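Local coordinates for GP37 (Pseudomonas phage phikz, PDB 5FT0), which inhibits the host RNA degradosome during phage infection by acting on the ribonuclease RNase E, at the interface of chains A and B. Coordinates in Å, arbitrary orientation; residue numbers count along the deposited sequence, not the author numbering. Chains: chain A/B, GP37.

The interface of chains A and B. Residues chain A 244, 247, 249-250, 253; chain B 244, 247, 249-250.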
loop_
_atom_site.group_PDB
_atom_site.type_symbol
_atom_site.label_atom_id
_atom_site.label_comp_id
_atom_site.label_asym_id
_atom_site.label_seq_id
_atom_site.Cartn_x
_atom_site.Cartn_y
_atom_site.Cartn_z
ATOM N N PHE A 244 7.028 -21.965 -0.506
ATOM C CA PHE A 244 5.955 -21.024 -0.815
ATOM C C PHE A 244 6.472 -19.591 -0.847
ATOM O O PHE A 244 6.141 -18.831 -1.762
ATOM C CB PHE A 244 4.814 -21.177 0.193
ATOM C CG PHE A 244 3.728 -20.142 0.056
ATOM C CD1 PHE A 244 2.737 -20.285 -0.899
ATOM C CD2 PHE A 244 3.693 -19.033 0.888
ATOM C CE1 PHE A 244 1.733 -19.338 -1.028
ATOM C CE2 PHE A 244 2.693 -18.081 0.760
ATOM C CZ PHE A 244 1.712 -18.237 -0.194
ATOM N N ASN A 247 7.920 -18.774 -4.307
ATOM C CA ASN A 247 7.115 -18.738 -5.520
ATOM C C ASN A 247 7.238 -17.355 -6.157
ATOM O O ASN A 247 7.009 -16.344 -5.477
ATOM C CB ASN A 247 5.654 -19.054 -5.189
ATOM C CG ASN A 247 4.796 -19.271 -6.429
ATOM O OD1 ASN A 247 4.839 -18.494 -7.381
ATOM N ND2 ASN A 247 4.004 -20.338 -6.413
ATOM N N LEU A 249 5.375 -15.699 -8.084
ATOM C CA LEU A 249 4.134 -14.929 -8.117
ATOM C C LEU A 249 4.057 -13.914 -6.985
ATOM O O LEU A 249 3.466 -12.842 -7.154
ATOM C CB LEU A 249 2.927 -15.866 -8.041
ATOM C CG LEU A 249 2.524 -16.672 -9.275
ATOM C CD1 LEU A 249 1.283 -17.498 -8.973
ATOM C CD2 LEU A 249 2.281 -15.750 -10.460
ATOM N N LEU A 250 4.649 -14.233 -5.830
ATOM C CA LEU A 250 4.492 -13.391 -4.646
ATOM C C LEU A 250 4.992 -11.973 -4.890
ATOM O O LEU A 250 4.384 -11.005 -4.419
ATOM C CB LEU A 250 5.223 -14.015 -3.459
ATOM C CG LEU A 250 4.630 -15.294 -2.872
ATOM C CD1 LEU A 250 5.481 -15.781 -1.717
ATOM C CD2 LEU A 250 3.205 -15.047 -2.415
ATOM N N ILE A 253 2.380 -9.650 -6.465
ATOM C CA ILE A 253 1.126 -9.391 -5.768
ATOM C C ILE A 253 0.979 -7.900 -5.488
ATOM O O ILE A 253 1.952 -7.209 -5.161
ATOM C CB ILE A 253 1.070 -10.212 -4.469
ATOM C CG1 ILE A 253 0.981 -11.706 -4.784
ATOM C CG2 ILE A 253 -0.109 -9.795 -3.610
ATOM C CD1 ILE A 253 0.843 -12.572 -3.553
ATOM N N PHE B 244 -1.388 -22.872 -4.932
ATOM C CA PHE B 244 -0.955 -21.551 -4.494
ATOM C C PHE B 244 -2.123 -20.713 -3.990
ATOM O O PHE B 244 -2.021 -20.064 -2.942
ATOM C CB PHE B 244 -0.235 -20.839 -5.641
ATOM C CG PHE B 244 0.163 -19.429 -5.325
ATOM C CD1 PHE B 244 1.346 -19.163 -4.655
ATOM C CD2 PHE B 244 -0.642 -18.365 -5.703
ATOM C CE1 PHE B 244 1.717 -17.865 -4.364
ATOM C CE2 PHE B 244 -0.276 -17.063 -5.415
ATOM C CZ PHE B 244 0.906 -16.812 -4.745
ATOM N N ASN B 247 -3.603 -21.391 -0.358
ATOM C CA ASN B 247 -2.745 -21.217 0.807
ATOM C C ASN B 247 -3.267 -20.071 1.669
ATOM O O ASN B 247 -3.359 -18.934 1.184
ATOM C CB ASN B 247 -1.307 -20.951 0.370
ATOM C CG ASN B 247 -0.317 -21.064 1.515
ATOM O OD1 ASN B 247 -0.517 -20.487 2.583
ATOM N ND2 ASN B 247 0.757 -21.812 1.298
ATOM N N LEU B 249 -2.040 -18.228 3.890
ATOM C CA LEU B 249 -1.137 -17.118 4.163
ATOM C C LEU B 249 -1.461 -15.886 3.347
ATOM O O LEU B 249 -1.203 -14.764 3.792
ATOM C CB LEU B 249 0.271 -17.520 3.830
ATOM C CG LEU B 249 0.787 -18.601 4.719
ATOM C CD1 LEU B 249 2.028 -18.801 4.022
ATOM C CD2 LEU B 249 0.992 -18.058 6.105
ATOM N N LEU B 250 -1.961 -16.081 2.127
ATOM C CA LEU B 250 -2.227 -14.952 1.249
ATOM C C LEU B 250 -3.208 -13.977 1.880
ATOM O O LEU B 250 -3.095 -12.764 1.673
ATOM C CB LEU B 250 -2.754 -15.454 -0.093
ATOM C CG LEU B 250 -1.819 -16.368 -0.885
ATOM C CD1 LEU B 250 -2.555 -16.982 -2.066
ATOM C CD2 LEU B 250 -0.593 -15.595 -1.354
#
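A:Phe244 and B:Phe244 overlap at their CE1 corners near the two-fold axis of this GP37 pair, CE1 to CE1 at 3.6 Å, each corner off the plane of the other ring, the side chains running at about a right angle. GP37 belongs to the Dip family, and the patch is a symmetric apolar exchange in which each phenylalanine enters the turn and short helix of the other chain; the deposited dimer may not be the form in solution. The two phenylalanines hide more surface than any other residue here, 89 Å² on A:Phe244 and 91 Å² on B:Phe244. Each ring extends outward with CG anti to the backbone N (chi1 173° in chain A), which carries its far rim to the partner. Over one face of A:Phe244 lies the amide of B:Asn247, stacked with its plane 25° from the ring and ND2 3.3 Å from CD1, displaced toward the rim. The twin is more tilted: the A:Asn247 amide stands 47° from the B:Phe244 ring. Leucines add further apolar contacts. Both Leu249 methyls approach the partner ring from its asparagine side: B:Leu249 CD1 lies 3.4 Å from A:Phe244 CE2, and A:Leu249 CD1 sits more squarely over the B:Phe244 face, toward its rim. B:Leu250 CD2 touches A:Phe244 CZ at 3.7 Å and also approaches A:Leu250 CD2 and, at 4.0 Å, A:Ile253 CD1. In the second shell, each asparagine caps the following helical turn: B:Leu249 N donates to B:Asn247 OD1 at 3.0 Å, in the carbonyl plane on a lone pair, and A:Leu249 N reaches A:Asn247 OD1 tilted somewhat from that plane. Holding OD1 should restrain amide rotation and keep ND2 toward the partner ring.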